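Local coordinates for Carboxylesterase/phospholipase family protein (Francisella tularensis subsp. tularensis, PDB 4F21) that is a serine hydrolase of the alpha/beta-hydrolase superfamily that probably cleaves carboxylic esters as a carboxylesterase or phospholipase, at residues F53-I56 and V57-D61; I145-Y148 and T149-S153; V222-H226 and S227-E231; I233-I236 and S237-I240. One frame throughout, in Å; residues are numbered along the deposited sequence.

Contact 1 (F53-I56 and V57-D61); sequences FVDI and VNYFD
The carbonyl oxygen of Ile56 takes one hydrogen bond and has an aromatic ring packed against it. The amide nitrogen of Tyr59 donates to Ile56 O at 2.9 Å, reaching it from above the carbonyl plane, while the Phe60 ring merely rests one face on the same oxygen, which sits 3.4 Å above the ring plane and over its centre. A second bond of the same i to i+3 kind runs from Asn58 N to Asp55 O, also 2.9 Å long. Successive bonds of this spacing mark a short 3-10 turn, here within the loop that leads from strand 38-44 to strand 67-72 of the alpha/beta-hydrolase sheet. The ring of Tyr59 turns its edge to Asp55 O, with CD1 3.2 Å from that oxygen. Asp55 CG, wedged between its own backbone N and carbonyl carbon (chi1 60°), comes within 3.9 Å of Tyr59 CE1; the carboxylate and ring planes stand 62° apart, so the two groups meet at a slant without stacking. On the apolar side the CG2 branch of Ile56 touches Phe60 CZ at 3.5 Å. Ile56, Tyr59 and Phe60 all rest on Ile233 of helix 230-243, whereas Val57 packs on Phe69 of strand 67-72 and Met30 of strand 27-30.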
loop_
_atom_site.group_PDB
_atom_site.type_symbol
_atom_site.label_atom_id
_atom_site.label_comp_id
_atom_site.label_asym_id
_atom_site.label_seq_id
_atom_site.Cartn_x
_atom_site.Cartn_y
_atom_site.Cartn_z
ATOM N N PHE A 53 4.753 -0.439 12.328
ATOM C CA PHE A 53 5.697 0.368 11.557
ATOM C C PHE A 53 5.799 1.812 12.035
ATOM O O PHE A 53 6.376 2.651 11.347
ATOM C CB PHE A 53 5.294 0.390 10.085
ATOM C CG PHE A 53 5.519 -0.908 9.370
ATOM C CD1 PHE A 53 4.500 -1.836 9.262
ATOM C CD2 PHE A 53 6.745 -1.189 8.786
ATOM C CE1 PHE A 53 4.701 -3.025 8.594
ATOM C CE2 PHE A 53 6.955 -2.376 8.116
ATOM C CZ PHE A 53 5.932 -3.297 8.020
ATOM N N VAL A 54 5.231 2.105 13.200
ATOM C CA VAL A 54 5.237 3.465 13.733
ATOM C C VAL A 54 6.661 3.999 13.872
ATOM O O VAL A 54 6.914 5.183 13.649
ATOM C CB VAL A 54 4.471 3.552 15.079
ATOM C CG1 VAL A 54 4.769 4.858 15.799
ATOM C CG2 VAL A 54 2.975 3.410 14.844
ATOM N N ASP A 55 7.590 3.106 14.198
ATOM C CA ASP A 55 9.000 3.466 14.338
ATOM C C ASP A 55 9.731 3.718 13.017
ATOM O O ASP A 55 10.788 4.348 13.003
ATOM C CB ASP A 55 9.747 2.396 15.135
ATOM C CG ASP A 55 9.703 1.023 14.476
ATOM O OD1 ASP A 55 10.023 0.047 15.176
ATOM O OD2 ASP A 55 9.354 0.904 13.282
ATOM N N ILE A 56 9.167 3.219 11.917
ATOM C CA ILE A 56 9.805 3.268 10.598
ATOM C C ILE A 56 10.357 4.652 10.249
ATOM O O ILE A 56 11.325 4.781 9.500
ATOM C CB ILE A 56 8.825 2.786 9.491
ATOM C CG1 ILE A 56 9.499 1.785 8.561
ATOM C CG2 ILE A 56 8.227 3.953 8.708
ATOM C CD1 ILE A 56 8.629 1.369 7.415
ATOM N N VAL A 57 9.741 5.675 10.828
ATOM C CA VAL A 57 10.107 7.062 10.594
ATOM C C VAL A 57 11.570 7.356 10.936
ATOM O O VAL A 57 12.250 8.086 10.211
ATOM C CB VAL A 57 9.153 7.993 11.369
ATOM C CG1 VAL A 57 9.868 9.234 11.876
ATOM C CG2 VAL A 57 7.976 8.351 10.494
ATOM N N ASN A 58 12.061 6.764 12.020
ATOM C CA ASN A 58 13.443 6.980 12.437
ATOM C C ASN A 58 14.441 6.220 11.570
ATOM O O ASN A 58 15.647 6.281 11.810
ATOM C CB ASN A 58 13.636 6.582 13.901
ATOM C CG ASN A 58 12.326 6.358 14.623
ATOM O OD1 ASN A 58 11.403 7.165 14.525
ATOM N ND2 ASN A 58 12.235 5.249 15.349
ATOM N N TYR A 59 13.937 5.505 10.566
ATOM C CA TYR A 59 14.787 4.657 9.737
ATOM C C TYR A 59 15.112 5.266 8.377
ATOM O O TYR A 59 15.795 4.648 7.565
ATOM C CB TYR A 59 14.153 3.276 9.566
ATOM C CG TYR A 59 14.153 2.459 10.837
ATOM C CD1 TYR A 59 13.167 2.634 11.797
ATOM C CD2 TYR A 59 15.145 1.523 11.083
ATOM C CE1 TYR A 59 13.165 1.895 12.964
ATOM C CE2 TYR A 59 15.152 0.778 12.249
ATOM C CZ TYR A 59 14.159 0.969 13.186
ATOM O OH TYR A 59 14.160 0.229 14.347
ATOM N N PHE A 60 14.645 6.486 8.143
ATOM C CA PHE A 60 14.780 7.112 6.836
ATOM C C PHE A 60 15.823 8.223 6.815
ATOM O O PHE A 60 16.183 8.774 7.859
ATOM C CB PHE A 60 13.424 7.654 6.384
ATOM C CG PHE A 60 12.365 6.601 6.263
ATOM C CD1 PHE A 60 12.702 5.301 5.920
ATOM C CD2 PHE A 60 11.038 6.905 6.494
ATOM C CE1 PHE A 60 11.734 4.326 5.807
ATOM C CE2 PHE A 60 10.063 5.931 6.380
ATOM C CZ PHE A 60 10.411 4.642 6.036
ATOM N N ASP A 61 16.300 8.550 5.616
ATOM C CA ASP A 61 17.313 9.589 5.436
ATOM C C ASP A 61 16.756 10.846 4.765
ATOM O O ASP A 61 17.519 11.725 4.365
ATOM C CB ASP A 61 18.485 9.059 4.602
ATOM C CG ASP A 61 19.082 7.789 5.169
ATOM O OD1 ASP A 61 19.183 7.678 6.407
ATOM O OD2 ASP A 61 19.452 6.901 4.374
#

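Contact 2 (I145-Y148 and T149-S153)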
loop_
_atom_site.group_PDB
_atom_site.type_symbol
_atom_site.label_atom_id
_atom_site.label_comp_id
_atom_site.label_asym_id
_atom_site.label_seq_id
_atom_site.Cartn_x
_atom_site.Cartn_y
_atom_site.Cartn_z
ATOM N N ILE A 145 -5.208 -2.281 0.076
ATOM C CA ILE A 145 -6.095 -1.129 0.226
ATOM C C ILE A 145 -5.418 0.186 -0.173
ATOM O O ILE A 145 -6.038 1.249 -0.141
ATOM C CB ILE A 145 -6.633 -1.035 1.674
ATOM C CG1 ILE A 145 -6.902 -2.433 2.229
ATOM C CG2 ILE A 145 -7.911 -0.211 1.735
ATOM C CD1 ILE A 145 -8.040 -3.161 1.541
ATOM N N ALA A 146 -4.147 0.112 -0.555
ATOM C CA ALA A 146 -3.417 1.304 -0.977
ATOM C C ALA A 146 -3.428 1.445 -2.492
ATOM O O ALA A 146 -3.673 2.529 -3.030
ATOM C CB ALA A 146 -1.992 1.263 -0.459
ATOM N N THR A 147 -3.154 0.338 -3.174
ATOM C CA THR A 147 -3.119 0.319 -4.630
ATOM C C THR A 147 -4.517 0.529 -5.194
ATOM O O THR A 147 -4.784 1.551 -5.833
ATOM C CB THR A 147 -2.512 -0.999 -5.158
ATOM O OG1 THR A 147 -1.135 -1.079 -4.766
ATOM C CG2 THR A 147 -2.593 -1.063 -6.667
ATOM N N TYR A 148 -5.405 -0.431 -4.924
ATOM C CA TYR A 148 -6.801 -0.393 -5.374
ATOM C C TYR A 148 -7.473 0.948 -5.133
ATOM O O TYR A 148 -8.227 1.429 -5.978
ATOM C CB TYR A 148 -7.623 -1.485 -4.684
ATOM C CG TYR A 148 -7.610 -2.823 -5.389
ATOM C CD1 TYR A 148 -7.544 -2.903 -6.773
ATOM C CD2 TYR A 148 -7.668 -4.006 -4.666
ATOM C CE1 TYR A 148 -7.532 -4.126 -7.416
ATOM C CE2 TYR A 148 -7.658 -5.227 -5.297
ATOM C CZ TYR A 148 -7.591 -5.284 -6.671
ATOM O OH TYR A 148 -7.579 -6.507 -7.296
ATOM N N THR A 149 -7.209 1.540 -3.974
ATOM C CA THR A 149 -7.738 2.858 -3.654
ATOM C C THR A 149 -7.251 3.895 -4.659
ATOM O O THR A 149 -8.052 4.550 -5.331
ATOM C CB THR A 149 -7.325 3.301 -2.237
ATOM O OG1 THR A 149 -7.904 2.415 -1.271
ATOM C CG2 THR A 149 -7.790 4.725 -1.966
ATOM N N ALA A 150 -5.931 4.017 -4.776
ATOM C CA ALA A 150 -5.330 5.060 -5.599
ATOM C C ALA A 150 -5.724 4.948 -7.068
ATOM O O ALA A 150 -5.907 5.959 -7.747
ATOM C CB ALA A 150 -3.819 5.053 -5.444
ATOM N N ILE A 151 -5.867 3.719 -7.552
ATOM C CA ILE A 151 -6.224 3.500 -8.950
ATOM C C ILE A 151 -7.729 3.610 -9.191
ATOM O O ILE A 151 -8.181 3.529 -10.330
ATOM C CB ILE A 151 -5.703 2.147 -9.476
ATOM C CG1 ILE A 151 -6.469 0.990 -8.839
ATOM C CG2 ILE A 151 -4.210 2.014 -9.223
ATOM C CD1 ILE A 151 -6.063 -0.361 -9.380
ATOM N N THR A 152 -8.498 3.797 -8.120
ATOM C CA THR A 152 -9.932 4.055 -8.247
ATOM C C THR A 152 -10.266 5.413 -7.642
ATOM O O THR A 152 -11.405 5.881 -7.713
ATOM C CB THR A 152 -10.778 2.970 -7.563
ATOM O OG1 THR A 152 -10.462 2.925 -6.167
ATOM C CG2 THR A 152 -10.512 1.612 -8.194
ATOM N N SER A 153 -9.257 6.035 -7.042
ATOM C CA SER A 153 -9.387 7.373 -6.492
ATOM C C SER A 153 -9.789 8.334 -7.599
ATOM O O SER A 153 -9.109 8.445 -8.617
ATOM C CB SER A 153 -8.065 7.819 -5.868
ATOM O OG SER A 153 -8.135 9.149 -5.390
#
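Thr149 folds its hydroxyl back onto the helix that carries it: OG1 donates to Ile145 O, one turn earlier, though the modelled 2.5 Å is shorter than expected and its exact length doubtful. With OG1 beside its own backbone N (chi1 -64°), the hydroxyl lies close to that carbonyl, and CG2 is turned the other way. This is the closely packed part of helix 144-150, which crosses over between strands 134-139 and 159-163 in a beta-alpha-beta unit. Ala146 and Ala150 pack on Leu136 of the first strand, and Thr147 on Ile160 and Ala162 of the second. Ala150 N bonds to Ala146 O at 3.2 Å and Ile151 N to Thr147 O at 3.0 Å. Tyr148 and Ile151 run alongside one another, with Ile151 CD1 near the plane of the ring at its edge, 3.9 Å from Tyr148 CD1; the phenol OH is hydrogen-bonded to Pro168 O, and Phe173 stacks on the ring. At partly exposed Thr152 the helix has given way to a turn and the bonding is less settled. Its OG1 lies 2.7 Å from Tyr148 O and 3.0 Å from Thr149 O, two acceptors for a single proton. Thr149 thus meets its polar need within the buried helix, and Thr152 probably does so at one of two carbonyls.

Contact 3 (V222-H226 and S227-E231)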
loop_
_atom_site.group_PDB
_atom_site.type_symbol
_atom_site.label_atom_id
_atom_site.label_comp_id
_atom_site.label_asym_id
_atom_site.label_seq_id
_atom_site.Cartn_x
_atom_site.Cartn_y
_atom_site.Cartn_z
ATOM N N VAL A 222 16.398 -10.652 -2.414
ATOM C CA VAL A 222 16.772 -12.049 -2.243
ATOM C C VAL A 222 16.896 -12.373 -0.760
ATOM O O VAL A 222 17.297 -11.525 0.036
ATOM C CB VAL A 222 18.099 -12.376 -2.964
ATOM C CG1 VAL A 222 18.318 -13.888 -3.038
ATOM C CG2 VAL A 222 18.106 -11.766 -4.357
ATOM N N GLY A 223 16.527 -13.594 -0.392
ATOM C CA GLY A 223 16.667 -14.050 0.977
ATOM C C GLY A 223 15.546 -13.582 1.878
ATOM O O GLY A 223 15.088 -14.323 2.746
ATOM N N MET A 224 15.100 -12.348 1.669
ATOM C CA MET A 224 14.053 -11.771 2.500
ATOM C C MET A 224 12.746 -12.543 2.360
ATOM O O MET A 224 12.368 -12.963 1.262
ATOM C CB MET A 224 13.829 -10.300 2.153
ATOM C CG MET A 224 13.064 -9.544 3.219
ATOM S SD MET A 224 12.728 -7.838 2.773
ATOM C CE MET A 224 11.451 -8.064 1.543
ATOM N N GLN A 225 12.052 -12.721 3.479
ATOM C CA GLN A 225 10.766 -13.407 3.481
ATOM C C GLN A 225 9.625 -12.403 3.611
ATOM O O GLN A 225 9.569 -11.415 2.881
ATOM C CB GLN A 225 10.703 -14.427 4.620
ATOM C CG GLN A 225 11.907 -15.352 4.691
ATOM C CD GLN A 225 11.545 -16.745 5.165
ATOM O OE1 GLN A 225 11.728 -17.083 6.334
ATOM N NE2 GLN A 225 11.027 -17.563 4.256
ATOM N N HIS A 226 8.718 -12.662 4.548
ATOM C CA HIS A 226 7.596 -11.764 4.793
ATOM C C HIS A 226 7.964 -10.721 5.842
ATOM O O HIS A 226 7.577 -10.832 7.005
ATOM C CB HIS A 226 6.365 -12.554 5.246
ATOM C CG HIS A 226 5.075 -11.817 5.067
ATOM N ND1 HIS A 226 4.632 -11.378 3.837
ATOM C CD2 HIS A 226 4.132 -11.439 5.962
ATOM C CE1 HIS A 226 3.472 -10.764 3.983
ATOM N NE2 HIS A 226 3.146 -10.786 5.263
ATOM N N SER A 227 8.717 -9.709 5.423
ATOM C CA SER A 227 9.172 -8.667 6.333
ATOM C C SER A 227 9.667 -7.437 5.579
ATOM O O SER A 227 9.470 -7.316 4.373
ATOM C CB SER A 227 10.293 -9.211 7.221
ATOM O OG SER A 227 11.366 -9.718 6.442
ATOM N N VAL A 228 10.311 -6.528 6.302
ATOM C CA VAL A 228 10.937 -5.355 5.704
ATOM C C VAL A 228 12.382 -5.266 6.171
ATOM O O VAL A 228 12.648 -5.250 7.373
ATOM C CB VAL A 228 10.193 -4.058 6.099
ATOM C CG1 VAL A 228 10.970 -2.829 5.672
ATOM C CG2 VAL A 228 8.791 -4.036 5.502
ATOM N N CYS A 229 13.309 -5.204 5.218
ATOM C CA CYS A 229 14.734 -5.152 5.531
ATOM C C CYS A 229 15.295 -3.731 5.478
ATOM O O CYS A 229 14.564 -2.757 5.290
ATOM C CB CYS A 229 15.524 -6.068 4.602
ATOM S SG CYS A 229 15.487 -5.554 2.882
ATOM N N MET A 230 16.588 -3.634 5.656
ATOM C CA MET A 230 17.249 -2.355 5.760
ATOM C C MET A 230 17.532 -1.697 4.418
ATOM O O MET A 230 17.442 -0.501 4.307
ATOM C CB MET A 230 18.494 -2.466 6.640
ATOM C CG MET A 230 18.234 -2.354 8.125
ATOM S SD MET A 230 17.928 -0.693 8.852
ATOM C CE MET A 230 16.574 -0.120 7.883
ATOM N N GLU A 231 17.852 -2.490 3.409
ATOM C CA GLU A 231 18.072 -2.016 2.045
ATOM C C GLU A 231 16.741 -1.503 1.512
ATOM O O GLU A 231 16.663 -0.447 0.875
ATOM C CB GLU A 231 18.572 -3.163 1.157
ATOM C CG GLU A 231 19.793 -3.903 1.723
ATOM C CD GLU A 231 21.059 -3.060 1.705
ATOM O OE1 GLU A 231 21.085 -2.039 0.985
ATOM O OE2 GLU A 231 22.023 -3.417 2.416
#
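Met224 and Cys229 bring their sulfurs to 3.6 Å from each other, SD to SG, across the loop that carries the histidine of a probable Ser-His-Asp catalytic triad between strand 216-221 and helix 230-243. The methionine can be followed outward. Its CB is directed toward 227-231, and CG, anti to the backbone N (chi1 -163°), passes 3.6 Å from Ser227 OG. SD comes next and faces Cys229, lying as near to its N, also at 3.6 Å, as to its SG. A bend at chi3 of 73° then turns the terminal CE to Ser227 O, 3.5 Å away. One flexible, apolar side chain thereby spans the chain from Ser227 to Cys229, and its sulfur-sulfur approach is a van der Waals contact. Cys229 occupies the N-cap position of helix 230-243, its thiol capping a backbone nitrogen further along. His226 is the centre of an inverse gamma turn, in which Ser227 N makes a weak bond to Gln225 O, 3.2 Å long with an N-H...O angle of 131°. The Gln225 side chain leads away from 227-231, and its NE2 bonds to Asp193 O. The turn carries the imidazole away from the Met224-Cys229 packing, and Phe139 meets that ring obliquely. In a pattern consistent with a charge relay, His226 ND1 is hydrogen-bonded to Asp194 OD2 and His226 NE2 to Ser140 OG.

Contact 4 (I233-I236 and S237-I240); sequences IKDI and SNFI
Regular i to i+4 bonding joins Ile233-Ile236 to Ser237-Ile240 within helix 230-243: Ser237 N reaches Ile233 O at 2.9 Å, and Asn238 N bonds to Lys234 O and Ile240 N to Ile236 O in the same way. Phe239 N departs slightly from the pattern, sharing its hydrogen between Asp235 O, at 134°, and a weaker bond to Ile236 O, at 121°. Among the side chains, Ile236 and Ile240 extend in a common direction, with Ile236 CG2 3.8 Å from Ile240 CD1. That CD1 also bends close to the main chain, 3.4 Å from Ile236 O. Both isoleucines, with Phe239, pack on Met161 of strand 159-163, and Ile236 also reaches Leu163, so this flank of the helix lies against the sheet. Phe239 CG is anti to its amide nitrogen (chi1 179°), which carries the ring away from Ile233-Ile236 although CB remains 3.3 Å from Ile236 O. The CB of Ser237 lies 3.3 Å from Lys234 O, while its hydroxyl accepts a weak bond from Asp61 N. Lys234 extends its chain across Asn238 on the outer flank. Asp235 OD2 accepts a hydrogen bond from Tyr221 OH, with Lys219 a long, weak ionic partner. The helix is thus amphipathic, its apolar branches set on the sheet and the 53-61 loop, with Lys234 and Asp235 on other flanks.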
loop_
_atom_site.group_PDB
_atom_site.type_symbol
_atom_site.label_atom_id
_atom_site.label_comp_id
_atom_site.label_asym_id
_atom_site.label_seq_id
_atom_site.Cartn_x
_atom_site.Cartn_y
_atom_site.Cartn_z
ATOM N N ILE A 233 14.300 -0.389 3.361
ATOM C CA ILE A 233 14.006 0.848 4.079
ATOM C C ILE A 233 14.690 2.030 3.398
ATOM O O ILE A 233 14.092 3.095 3.212
ATOM C CB ILE A 233 14.436 0.757 5.553
ATOM C CG1 ILE A 233 13.376 0.015 6.367
ATOM C CG2 ILE A 233 14.626 2.132 6.145
ATOM C CD1 ILE A 233 12.071 0.765 6.476
ATOM N N LYS A 234 15.944 1.820 3.009
ATOM C CA LYS A 234 16.671 2.813 2.226
ATOM C C LYS A 234 15.921 3.155 0.941
ATOM O O LYS A 234 15.772 4.330 0.600
ATOM C CB LYS A 234 18.081 2.315 1.887
ATOM C CG LYS A 234 18.865 3.258 0.988
ATOM C CD LYS A 234 20.003 2.546 0.272
ATOM C CE LYS A 234 20.717 3.498 -0.681
ATOM N NZ LYS A 234 21.716 2.799 -1.539
ATOM N N ASP A 235 15.443 2.132 0.233
ATOM C CA ASP A 235 14.728 2.361 -1.024
ATOM C C ASP A 235 13.389 3.089 -0.841
ATOM O O ASP A 235 12.978 3.878 -1.692
ATOM C CB ASP A 235 14.517 1.049 -1.784
ATOM C CG ASP A 235 15.668 0.723 -2.715
ATOM O OD1 ASP A 235 16.507 1.618 -2.958
ATOM O OD2 ASP A 235 15.722 -0.423 -3.213
ATOM N N ILE A 236 12.711 2.802 0.264
ATOM C CA ILE A 236 11.448 3.438 0.617
ATOM C C ILE A 236 11.695 4.917 0.872
ATOM O O ILE A 236 11.008 5.793 0.322
ATOM C CB ILE A 236 10.869 2.803 1.896
ATOM C CG1 ILE A 236 10.364 1.386 1.614
ATOM C CG2 ILE A 236 9.752 3.656 2.470
ATOM C CD1 ILE A 236 9.955 0.648 2.856
ATOM N N SER A 237 12.686 5.175 1.722
ATOM C CA SER A 237 13.175 6.521 1.980
ATOM C C SER A 237 13.415 7.245 0.664
ATOM O O SER A 237 12.867 8.320 0.421
ATOM C CB SER A 237 14.477 6.454 2.781
ATOM O OG SER A 237 15.276 7.598 2.553
ATOM N N ASN A 238 14.213 6.628 -0.199
ATOM C CA ASN A 238 14.525 7.210 -1.495
ATOM C C ASN A 238 13.290 7.442 -2.375
ATOM O O ASN A 238 13.274 8.361 -3.194
ATOM C CB ASN A 238 15.588 6.376 -2.219
ATOM C CG ASN A 238 16.968 6.533 -1.603
ATOM O OD1 ASN A 238 17.597 5.559 -1.191
ATOM N ND2 ASN A 238 17.442 7.770 -1.530
ATOM N N PHE A 239 12.251 6.631 -2.192
ATOM C CA PHE A 239 11.001 6.835 -2.926
ATOM C C PHE A 239 10.300 8.092 -2.439
ATOM O O PHE A 239 9.943 8.956 -3.239
ATOM C CB PHE A 239 10.059 5.636 -2.793
ATOM C CG PHE A 239 8.746 5.811 -3.524
ATOM C CD1 PHE A 239 8.621 5.440 -4.854
ATOM C CD2 PHE A 239 7.641 6.348 -2.882
ATOM C CE1 PHE A 239 7.419 5.595 -5.528
ATOM C CE2 PHE A 239 6.438 6.508 -3.549
ATOM C CZ PHE A 239 6.328 6.130 -4.873
ATOM N N ILE A 240 10.090 8.182 -1.128
ATOM C CA ILE A 240 9.500 9.385 -0.541
ATOM C C ILE A 240 10.278 10.646 -0.941
ATOM O O ILE A 240 9.687 11.691 -1.225
ATOM C CB ILE A 240 9.398 9.266 0.994
ATOM C CG1 ILE A 240 8.384 8.179 1.366
ATOM C CG2 ILE A 240 9.011 10.600 1.620
ATOM C CD1 ILE A 240 8.820 7.297 2.512
#

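The four contacts follow one another along the chain in numerical order, all within one alpha/beta-hydrolase fold built on a mixed sheet. Contacts 3 and 4 both use helix 230-243, at its start and middle, with centres about 14 Å apart; Val228 touches Ile233 between them. Contact 1 joins this group: its centre lies about 10 Å from that of contact 4, where its loop rests on Ile233, and about 16 Å from that of contact 3, met through Phe53-Val228 and Tyr59-Met230. Contact 2, on helix 144-150, stands apart across the chain's centre, about 20 to 24 Å from the others between centres. The segment following the probable catalytic histidine thus packs on the 53-61 loop and runs into helix 230-243.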